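Pectate lyase (Erwinia chrysanthemi, PDB 1RU4) cleaves pectate (polygalacturonate) by beta-elimination and folds as a right-handed parallel beta-helix. Local coordinates at residues Gly56-Pro61 and Gly90-Asp95; Tyr116-Gly121 and His138-Asn143; Lys66-Thr71 and Gln105-Phe110. One frame throughout, in Å; residues are numbered along the deposited sequence.

Contact 1: Gly56-Pro61 and Gly90-Asp95; sequences GTYTIP and GRAVFD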
loop_
_atom_site.group_PDB
_atom_site.type_symbol
_atom_site.label_atom_id
_atom_site.label_comp_id
_atom_site.label_asym_id
_atom_site.label_seq_id
_atom_site.Cartn_x
_atom_site.Cartn_y
_atom_site.Cartn_z
ATOM N N GLY A 56 -13.677 -9.513 14.288
ATOM C CA GLY A 56 -14.114 -10.807 13.796
ATOM C C GLY A 56 -14.177 -10.839 12.282
ATOM O O GLY A 56 -13.595 -9.981 11.613
ATOM N N THR A 57 -14.886 -11.831 11.748
ATOM C CA THR A 57 -15.036 -11.993 10.306
ATOM C C THR A 57 -16.474 -11.731 9.872
ATOM O O THR A 57 -17.423 -12.277 10.444
ATOM C CB THR A 57 -14.617 -13.412 9.850
ATOM O OG1 THR A 57 -13.242 -13.633 10.190
ATOM C CG2 THR A 57 -14.784 -13.568 8.341
ATOM N N TYR A 58 -16.611 -10.867 8.870
ATOM C CA TYR A 58 -17.893 -10.511 8.282
ATOM C C TYR A 58 -17.952 -11.173 6.907
ATOM O O TYR A 58 -17.244 -10.773 5.983
ATOM C CB TYR A 58 -17.999 -8.988 8.172
ATOM C CG TYR A 58 -18.015 -8.307 9.526
ATOM C CD1 TYR A 58 -16.849 -8.183 10.283
ATOM C CD2 TYR A 58 -19.209 -7.843 10.074
ATOM C CE1 TYR A 58 -16.875 -7.622 11.561
ATOM C CE2 TYR A 58 -19.248 -7.280 11.347
ATOM C CZ TYR A 58 -18.078 -7.175 12.086
ATOM O OH TYR A 58 -18.125 -6.651 13.357
ATOM N N THR A 59 -18.766 -12.219 6.798
ATOM C CA THR A 59 -18.822 -13.019 5.578
ATOM C C THR A 59 -19.949 -12.637 4.621
ATOM O O THR A 59 -21.128 -12.701 4.972
ATOM C CB THR A 59 -18.928 -14.522 5.920
ATOM O OG1 THR A 59 -17.847 -14.888 6.787
ATOM C CG2 THR A 59 -18.869 -15.377 4.658
ATOM N N ILE A 60 -19.572 -12.222 3.415
ATOM C CA ILE A 60 -20.538 -11.911 2.364
ATOM C C ILE A 60 -20.677 -13.162 1.497
ATOM O O ILE A 60 -19.693 -13.647 0.939
ATOM C CB ILE A 60 -20.075 -10.723 1.472
ATOM C CG1 ILE A 60 -19.860 -9.456 2.310
ATOM C CG2 ILE A 60 -21.108 -10.443 0.388
ATOM C CD1 ILE A 60 -18.505 -9.377 2.996
ATOM N N PRO A 61 -21.900 -13.712 1.389
ATOM C CA PRO A 61 -22.151 -14.915 0.587
ATOM C C PRO A 61 -21.734 -14.788 -0.875
ATOM O O PRO A 61 -21.866 -13.723 -1.485
ATOM C CB PRO A 61 -23.665 -15.096 0.711
ATOM C CG PRO A 61 -23.959 -14.542 2.064
ATOM C CD PRO A 61 -23.133 -13.277 2.069
ATOM N N GLY A 90 -8.691 -3.789 17.233
ATOM C CA GLY A 90 -8.718 -5.160 16.759
ATOM C C GLY A 90 -8.790 -5.184 15.241
ATOM O O GLY A 90 -8.463 -4.191 14.578
ATOM N N ARG A 91 -9.240 -6.307 14.688
ATOM C CA ARG A 91 -9.328 -6.475 13.236
ATOM C C ARG A 91 -10.718 -6.935 12.810
ATOM O O ARG A 91 -11.290 -7.839 13.422
ATOM C CB ARG A 91 -8.318 -7.526 12.759
ATOM C CG ARG A 91 -6.899 -7.348 13.278
ATOM C CD ARG A 91 -6.269 -6.067 12.773
ATOM N NE ARG A 91 -5.997 -6.095 11.339
ATOM C CZ ARG A 91 -5.526 -5.056 10.656
ATOM N NH1 ARG A 91 -5.283 -3.912 11.279
ATOM N NH2 ARG A 91 -5.282 -5.163 9.357
ATOM N N ALA A 92 -11.249 -6.316 11.759
ATOM C CA ALA A 92 -12.517 -6.734 11.165
ATOM C C ALA A 92 -12.238 -7.150 9.724
ATOM O O ALA A 92 -11.846 -6.326 8.891
ATOM C CB ALA A 92 -13.539 -5.599 11.205
ATOM N N VAL A 93 -12.425 -8.435 9.444
ATOM C CA VAL A 93 -12.138 -8.990 8.124
ATOM C C VAL A 93 -13.413 -9.226 7.320
ATOM O O VAL A 93 -14.291 -9.976 7.745
ATOM C CB VAL A 93 -11.362 -10.328 8.243
ATOM C CG1 VAL A 93 -11.077 -10.905 6.862
ATOM C CG2 VAL A 93 -10.058 -10.119 9.005
ATOM N N PHE A 94 -13.515 -8.561 6.171
ATOM C CA PHE A 94 -14.644 -8.749 5.262
ATOM C C PHE A 94 -14.262 -9.768 4.194
ATOM O O PHE A 94 -13.414 -9.502 3.338
ATOM C CB PHE A 94 -15.053 -7.417 4.622
ATOM C CG PHE A 94 -15.692 -6.457 5.589
ATOM C CD1 PHE A 94 -14.930 -5.819 6.563
ATOM C CD2 PHE A 94 -17.062 -6.205 5.537
ATOM C CE1 PHE A 94 -15.521 -4.947 7.475
ATOM C CE2 PHE A 94 -17.663 -5.333 6.445
ATOM C CZ PHE A 94 -16.890 -4.702 7.417
ATOM N N ASP A 95 -14.879 -10.945 4.281
ATOM C CA ASP A 95 -14.588 -12.067 3.394
ATOM C C ASP A 95 -15.685 -12.194 2.341
ATOM O O ASP A 95 -16.821 -12.544 2.659
ATOM C CB ASP A 95 -14.501 -13.352 4.230
ATOM C CG ASP A 95 -14.070 -14.567 3.424
ATOM O OD1 ASP A 95 -13.822 -14.451 2.208
ATOM O OD2 ASP A 95 -13.970 -15.654 4.029
HETATM O O HOH W 1 -15.658 -16.461 6.070
#
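Tyr58 and Phe94 face the interior of the beta-helix from neighbouring parallel strands, 56-59 and 92-95, and make the dense side of this contact. Their rings lie nearly parallel, planes 16° apart, but are slid so far that they barely overlap, with centroids 5.1 Å apart. Instead of a full stack, Tyr58 CB sits over one face of the Phe94 ring, 3.9 Å from Phe94 CD2, in a CH-pi contact. With CG beside the backbone N (chi1 -65°), the Tyr58 ring leans back along its strand, and its CE1 comes 3.9 Å from Ala92 CB. Ile60 CD1 reaches the edge of the Phe94 ring. Leu53 packs on Tyr58, Ala92 and Phe94, while Phe38 and Phe110 meet the Phe94 ring edge-to-face; the Tyr58 hydroxyl bonds to Lys54 O.

Between the two faces runs a ladder of five backbone hydrogen bonds. It starts with Gly56 N to Arg91 O and ends with Ile60 N to Asp95 O, and its shortest rung joins Tyr58 N to Val93 O at 2.7 Å.

The other face is looser and wetter. Thr57, Thr59, Val93 and Asp95 line it, and the closest side-chain approach across the two strands is Thr57 CG2 to Asp95 CB, 4.1 Å. Thr59 and Asp95 are joined through one water, 2.8 Å from both Thr59 OG1 and Asp95 OD2, which donates to the carboxylate. Asp95 OD1 is held separately, by a salt bridge to Arg126 and by the backbone N of Ser97.

The same pair of strands thus puts aromatic and aliphatic carbon in the core, and two threonines, Val93 and a salt-bridged carboxylate on the more open face. The salt bridge probably keeps Asp95 ionised, and the water links the carboxylate to Thr59 OG1, which Asp95 does not bond directly.

Contact 2: Tyr116-Gly121 and His138-Asn143; sequences YWYFKG and HNTFEN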
loop_
_atom_site.group_PDB
_atom_site.type_symbol
_atom_site.label_atom_id
_atom_site.label_comp_id
_atom_site.label_asym_id
_atom_site.label_seq_id
_atom_site.Cartn_x
_atom_site.Cartn_y
_atom_site.Cartn_z
ATOM N N TYR A 116 -14.750 11.362 1.722
ATOM C CA TYR A 116 -14.541 11.499 3.162
ATOM C C TYR A 116 -14.889 10.296 4.035
ATOM O O TYR A 116 -15.485 10.442 5.105
ATOM C CB TYR A 116 -15.235 12.766 3.684
ATOM C CG TYR A 116 -14.615 14.051 3.180
ATOM C CD1 TYR A 116 -15.188 14.756 2.120
ATOM C CD2 TYR A 116 -13.448 14.556 3.753
ATOM C CE1 TYR A 116 -14.611 15.933 1.643
ATOM C CE2 TYR A 116 -12.864 15.731 3.282
ATOM C CZ TYR A 116 -13.451 16.412 2.228
ATOM O OH TYR A 116 -12.875 17.568 1.755
ATOM N N TRP A 117 -14.524 9.107 3.569
ATOM C CA TRP A 117 -14.652 7.901 4.381
ATOM C C TRP A 117 -13.346 7.739 5.149
ATOM O O TRP A 117 -12.289 8.155 4.674
ATOM C CB TRP A 117 -14.880 6.666 3.504
ATOM C CG TRP A 117 -16.264 6.569 2.959
ATOM C CD1 TRP A 117 -16.728 7.119 1.800
ATOM C CD2 TRP A 117 -17.382 5.913 3.569
ATOM N NE1 TRP A 117 -18.067 6.854 1.653
ATOM C CE2 TRP A 117 -18.495 6.115 2.724
ATOM C CE3 TRP A 117 -17.550 5.174 4.747
ATOM C CZ2 TRP A 117 -19.767 5.606 3.020
ATOM C CZ3 TRP A 117 -18.817 4.666 5.044
ATOM C CH2 TRP A 117 -19.907 4.886 4.181
ATOM N N TYR A 118 -13.420 7.151 6.338
ATOM C CA TYR A 118 -12.218 6.897 7.124
ATOM C C TYR A 118 -12.279 5.481 7.693
ATOM O O TYR A 118 -12.994 5.219 8.660
ATOM C CB TYR A 118 -12.069 7.934 8.251
ATOM C CG TYR A 118 -10.653 8.065 8.771
ATOM C CD1 TYR A 118 -9.928 9.237 8.576
ATOM C CD2 TYR A 118 -10.022 6.998 9.414
ATOM C CE1 TYR A 118 -8.604 9.345 8.999
ATOM C CE2 TYR A 118 -8.698 7.092 9.840
ATOM C CZ TYR A 118 -7.995 8.269 9.625
ATOM O OH TYR A 118 -6.675 8.361 10.006
ATOM N N PHE A 119 -11.542 4.571 7.059
ATOM C CA PHE A 119 -11.492 3.167 7.472
ATOM C C PHE A 119 -10.283 2.908 8.365
ATOM O O PHE A 119 -9.191 3.395 8.084
ATOM C CB PHE A 119 -11.383 2.254 6.243
ATOM C CG PHE A 119 -12.571 2.307 5.324
ATOM C CD1 PHE A 119 -12.619 3.225 4.281
ATOM C CD2 PHE A 119 -13.626 1.409 5.476
ATOM C CE1 PHE A 119 -13.697 3.252 3.398
ATOM C CE2 PHE A 119 -14.709 1.427 4.600
ATOM C CZ PHE A 119 -14.744 2.349 3.559
ATOM N N LYS A 120 -10.470 2.118 9.420
ATOM C CA LYS A 120 -9.364 1.765 10.309
ATOM C C LYS A 120 -9.513 0.353 10.871
ATOM O O LYS A 120 -10.554 0.004 11.424
ATOM C CB LYS A 120 -9.240 2.784 11.451
ATOM C CG LYS A 120 -7.997 2.598 12.312
ATOM C CD LYS A 120 -7.832 3.722 13.324
ATOM C CE LYS A 120 -6.550 3.543 14.124
ATOM N NZ LYS A 120 -6.322 4.657 15.097
ATOM N N GLY A 121 -8.479 -0.464 10.691
ATOM C CA GLY A 121 -8.488 -1.820 11.222
ATOM C C GLY A 121 -9.379 -2.800 10.482
ATOM O O GLY A 121 -9.805 -3.810 11.048
ATOM N N HIS A 138 -10.787 12.209 -0.980
ATOM C CA HIS A 138 -10.573 12.548 0.427
ATOM C C HIS A 138 -10.876 11.401 1.386
ATOM O O HIS A 138 -11.286 11.617 2.529
ATOM C CB HIS A 138 -11.383 13.790 0.804
ATOM C CG HIS A 138 -11.011 15.012 0.023
ATOM N ND1 HIS A 138 -9.858 15.725 0.264
ATOM C CD2 HIS A 138 -11.638 15.643 -0.998
ATOM C CE1 HIS A 138 -9.790 16.745 -0.575
ATOM N NE2 HIS A 138 -10.857 16.717 -1.351
ATOM N N ASN A 139 -10.661 10.178 0.908
ATOM C CA ASN A 139 -10.872 8.983 1.714
ATOM C C ASN A 139 -9.562 8.561 2.369
ATOM O O ASN A 139 -8.478 8.823 1.840
ATOM C CB ASN A 139 -11.415 7.847 0.842
ATOM C CG ASN A 139 -12.758 8.182 0.223
ATOM O OD1 ASN A 139 -13.744 8.390 0.928
ATOM N ND2 ASN A 139 -12.801 8.234 -1.102
ATOM N N THR A 140 -9.663 7.921 3.528
ATOM C CA THR A 140 -8.480 7.464 4.247
ATOM C C THR A 140 -8.618 5.998 4.630
ATOM O O THR A 140 -9.681 5.558 5.065
ATOM C CB THR A 140 -8.231 8.300 5.519
ATOM O OG1 THR A 140 -8.101 9.683 5.163
ATOM C CG2 THR A 140 -6.951 7.846 6.217
ATOM N N PHE A 141 -7.541 5.247 4.425
ATOM C CA PHE A 141 -7.489 3.832 4.771
ATOM C C PHE A 141 -6.291 3.658 5.691
ATOM O O PHE A 141 -5.147 3.675 5.236
ATOM C CB PHE A 141 -7.322 2.975 3.506
ATOM C CG PHE A 141 -8.417 3.169 2.492
ATOM C CD1 PHE A 141 -8.381 4.245 1.609
ATOM C CD2 PHE A 141 -9.504 2.298 2.444
ATOM C CE1 PHE A 141 -9.415 4.456 0.695
ATOM C CE2 PHE A 141 -10.542 2.502 1.534
ATOM C CZ PHE A 141 -10.495 3.585 0.659
ATOM N N GLU A 142 -6.557 3.529 6.988
ATOM C CA GLU A 142 -5.493 3.421 7.982
ATOM C C GLU A 142 -5.476 2.058 8.657
ATOM O O GLU A 142 -6.500 1.588 9.146
ATOM C CB GLU A 142 -5.634 4.519 9.048
ATOM C CG GLU A 142 -4.531 4.467 10.108
ATOM C CD GLU A 142 -4.655 5.523 11.199
ATOM O OE1 GLU A 142 -5.712 6.177 11.312
ATOM O OE2 GLU A 142 -3.680 5.691 11.962
ATOM N N ASN A 143 -4.297 1.440 8.705
ATOM C CA ASN A 143 -4.128 0.126 9.320
ATOM C C ASN A 143 -5.151 -0.860 8.750
ATOM O O ASN A 143 -5.871 -1.539 9.488
ATOM C CB ASN A 143 -4.250 0.229 10.847
ATOM C CG ASN A 143 -3.825 -1.048 11.556
ATOM O OD1 ASN A 143 -3.028 -1.829 11.032
ATOM N ND2 ASN A 143 -4.350 -1.260 12.757
HETATM O O HOH W 2 -10.895 10.567 5.019
HETATM O O HOH W 3 -6.144 7.211 13.851
HETATM O O HOH W 4 -3.399 4.531 14.894
#
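Tyr116 and His138 lie side by side with ring planes 4° apart, but slid along each other. His138 CB sits over one Tyr116 face, 3.5 Å from Tyr116 CE2, and Tyr116 OH stands above the centre of the imidazole. Thr140 CG2 lies on a face of the Tyr118 ring, 3.6 Å from Tyr118 CE1, while Glu142 OE1 is at that ring's edge and accepts a 2.7 Å hydrogen bond from Tyr118 OH, which approaches from above the carboxylate plane. The extended Glu142 chain, CG anti to the backbone N (chi1 -179°), carries the carboxylate out to this hydroxyl. Lys120 runs alongside it without a salt bridge; two waters join Lys120 NZ to the carboxylate, one at each oxygen, and NZ also bonds to Ser9 O.

On the inner face, Phe119 CD1 meets Phe141 CE2 at 3.5 Å, their rings near parallel but barely overlapping. Asn139 OD1, in the plane of the Trp117 indole at its edge, accepts from backbone Trp117 N on a lone pair at 2.8 Å, standing in for a backbone acceptor where the regular ladder begins.

Strands 117-120 and 140-142 are adjacent rungs of the parallel beta-helix. Strand 82-86 pairs with the edge of 117-120 away from 140-142, and 164-166 continues beyond 140-142. Inside, Phe72 meets Trp117 and Phe119 edge-to-face, and Val134 of strand 132-134 touches Asn139 and Phe141.

Contact 3: Lys66-Thr71 and Gln105-Phe110; sequences KGNTIT and QASYGF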
loop_
_atom_site.group_PDB
_atom_site.type_symbol
_atom_site.label_atom_id
_atom_site.label_comp_id
_atom_site.label_asym_id
_atom_site.label_seq_id
_atom_site.Cartn_x
_atom_site.Cartn_y
_atom_site.Cartn_z
ATOM N N LYS A 66 -21.996 -14.133 -10.118
ATOM C CA LYS A 66 -22.612 -12.889 -9.662
ATOM C C LYS A 66 -21.699 -12.111 -8.719
ATOM O O LYS A 66 -21.000 -12.702 -7.894
ATOM C CB LYS A 66 -23.941 -13.177 -8.957
ATOM C CG LYS A 66 -24.979 -13.850 -9.840
ATOM C CD LYS A 66 -26.282 -14.071 -9.095
ATOM C CE LYS A 66 -27.296 -14.796 -9.968
ATOM N NZ LYS A 66 -28.580 -15.029 -9.250
ATOM N N GLY A 67 -21.705 -10.788 -8.856
ATOM C CA GLY A 67 -20.918 -9.943 -7.970
ATOM C C GLY A 67 -21.594 -9.768 -6.622
ATOM O O GLY A 67 -22.817 -9.888 -6.520
ATOM N N ASN A 68 -20.808 -9.493 -5.582
ATOM C CA ASN A 68 -21.356 -9.297 -4.237
ATOM C C ASN A 68 -20.744 -8.081 -3.530
ATOM O O ASN A 68 -20.716 -7.998 -2.299
ATOM C CB ASN A 68 -21.192 -10.572 -3.396
ATOM C CG ASN A 68 -19.740 -10.989 -3.230
ATOM O OD1 ASN A 68 -18.832 -10.352 -3.758
ATOM N ND2 ASN A 68 -19.519 -12.066 -2.482
ATOM N N THR A 69 -20.318 -7.123 -4.348
ATOM C CA THR A 69 -19.700 -5.865 -3.927
ATOM C C THR A 69 -20.528 -5.061 -2.923
ATOM O O THR A 69 -21.755 -5.034 -3.000
ATOM C CB THR A 69 -19.487 -4.964 -5.168
ATOM O OG1 THR A 69 -18.713 -5.671 -6.143
ATOM C CG2 THR A 69 -18.781 -3.659 -4.803
ATOM N N ILE A 70 -19.843 -4.422 -1.977
ATOM C CA ILE A 70 -20.485 -3.464 -1.081
ATOM C C ILE A 70 -20.080 -2.080 -1.585
ATOM O O ILE A 70 -18.889 -1.772 -1.681
ATOM C CB ILE A 70 -20.027 -3.623 0.386
ATOM C CG1 ILE A 70 -20.432 -4.998 0.921
ATOM C CG2 ILE A 70 -20.650 -2.521 1.251
ATOM C CD1 ILE A 70 -19.959 -5.266 2.343
ATOM N N THR A 71 -21.070 -1.267 -1.939
ATOM C CA THR A 71 -20.816 0.076 -2.452
ATOM C C THR A 71 -20.917 1.141 -1.363
ATOM O O THR A 71 -21.894 1.197 -0.614
ATOM C CB THR A 71 -21.786 0.435 -3.601
ATOM O OG1 THR A 71 -21.568 -0.450 -4.707
ATOM C CG2 THR A 71 -21.571 1.874 -4.067
ATOM N N GLN A 105 -16.031 -9.777 -13.309
ATOM C CA GLN A 105 -15.653 -8.444 -13.768
ATOM C C GLN A 105 -16.361 -7.372 -12.941
ATOM O O GLN A 105 -17.584 -7.393 -12.794
ATOM C CB GLN A 105 -16.016 -8.282 -15.248
ATOM C CG GLN A 105 -15.551 -6.971 -15.878
ATOM C CD GLN A 105 -14.061 -6.949 -16.157
ATOM O OE1 GLN A 105 -13.461 -7.979 -16.466
ATOM N NE2 GLN A 105 -13.457 -5.770 -16.062
ATOM N N ALA A 106 -15.571 -6.457 -12.384
ATOM C CA ALA A 106 -16.066 -5.351 -11.564
ATOM C C ALA A 106 -16.674 -5.744 -10.217
ATOM O O ALA A 106 -17.304 -4.915 -9.556
ATOM C CB ALA A 106 -17.048 -4.480 -12.363
ATOM N N SER A 107 -16.500 -7.000 -9.806
ATOM C CA SER A 107 -16.976 -7.419 -8.491
ATOM C C SER A 107 -15.931 -7.083 -7.431
ATOM O O SER A 107 -15.260 -7.966 -6.889
ATOM C CB SER A 107 -17.307 -8.911 -8.454
ATOM O OG SER A 107 -17.846 -9.267 -7.189
ATOM N N TYR A 108 -15.791 -5.792 -7.159
ATOM C CA TYR A 108 -14.865 -5.315 -6.139
ATOM C C TYR A 108 -15.386 -5.745 -4.771
ATOM O O TYR A 108 -16.542 -6.155 -4.641
ATOM C CB TYR A 108 -14.781 -3.786 -6.176
ATOM C CG TYR A 108 -14.720 -3.194 -7.565
ATOM C CD1 TYR A 108 -15.655 -2.244 -7.978
ATOM C CD2 TYR A 108 -13.737 -3.588 -8.472
ATOM C CE1 TYR A 108 -15.614 -1.702 -9.256
ATOM C CE2 TYR A 108 -13.686 -3.050 -9.758
ATOM C CZ TYR A 108 -14.629 -2.107 -10.141
ATOM O OH TYR A 108 -14.591 -1.565 -11.407
ATOM N N GLY A 109 -14.522 -5.691 -3.764
ATOM C CA GLY A 109 -14.967 -5.925 -2.402
ATOM C C GLY A 109 -15.652 -4.650 -1.940
ATOM O O GLY A 109 -16.879 -4.601 -1.801
ATOM N N PHE A 110 -14.850 -3.611 -1.718
ATOM C CA PHE A 110 -15.357 -2.282 -1.367
ATOM C C PHE A 110 -15.277 -1.376 -2.598
ATOM O O PHE A 110 -14.194 -1.145 -3.131
ATOM C CB PHE A 110 -14.513 -1.644 -0.252
ATOM C CG PHE A 110 -14.719 -2.243 1.118
ATOM C CD1 PHE A 110 -15.556 -3.338 1.320
ATOM C CD2 PHE A 110 -14.061 -1.695 2.216
ATOM C CE1 PHE A 110 -15.732 -3.876 2.595
ATOM C CE2 PHE A 110 -14.229 -2.223 3.494
ATOM C CZ PHE A 110 -15.067 -3.316 3.686
HETATM O O HOH W 5 -16.461 -9.291 -4.563
#
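Segments 67-70 and 106-110 run in roughly the same direction, 26° apart, and only at Ile70 and Phe110 do they become a parallel beta bridge, marked by the 3.0 Å hydrogen bond from Ile70 N to Gly109 O.

Thr69 carries most of the side-chain contact. Its OG1 lies beside the backbone N, anti to the carbonyl carbon (chi1 -56°), and from there donates to Tyr108 O at 2.7 Å, tilted 19° from the carbonyl plane. Thr69 CG2, on the other branch, reaches past the same carbonyl to Gly109 O at 3.7 Å. One threonine side chain therefore lies against two successive carbonyl oxygens and fastens the loop just ahead of the strand pairing.

Further toward the start of both segments the grip is weaker. Ser107 is the centre of an inverse gamma turn, and its OG, swung away from its own backbone N, lies 3.2 Å from Gly67 CA; the bond to this OG from Asn68 N is long and weak, 3.4 Å. A water lies between the two residues, 2.7 Å from Asn68 OD1 and 2.9 Å from Ser107 O, though it has more acceptors within reach than protons to give. At the other end of the Asn68 amide, ND2 bonds to Pro61 O and Phe96 O, just beyond strands 56-59 and 92-95. At the inner end, Ile70 CD1 only grazes Phe110 CE1, 4.5 Å away.

Strand 70-72 forms an edge of a five-stranded parallel sheet of the beta-helix, with 110-112 next to it and 132-134 beyond. Phe110 turns into the interior, touching Val122 and Val124 of strand 122-125, while Tyr108 stacks on Tyr133 of the neighbouring strand 132-134.

All three contacts join successive coils of one parallel beta-helix, and all are partly buried. Contact 2 is the most interior: six of its twelve touching residues are buried and none exposed, whereas contacts 1 and 3 each include exposed residues. Contacts 1 and 2 are regular strand pairs with an aromatic inner face and a polar outer one; contact 3 is mostly loop, held by a threonine hydroxyl, a weak serine bond and water. Contacts 1 and 3 use consecutive strands, 56-59 and 70-72. Phe110 of contact 3 joins the buried sides, reaching Phe119 of contact 2 as well as contact 1. A backbone bond, probably Ala92 N to Gly121 O, ties contact 1 to contact 2, and the Asn68 side chain ties contact 3 to contact 1.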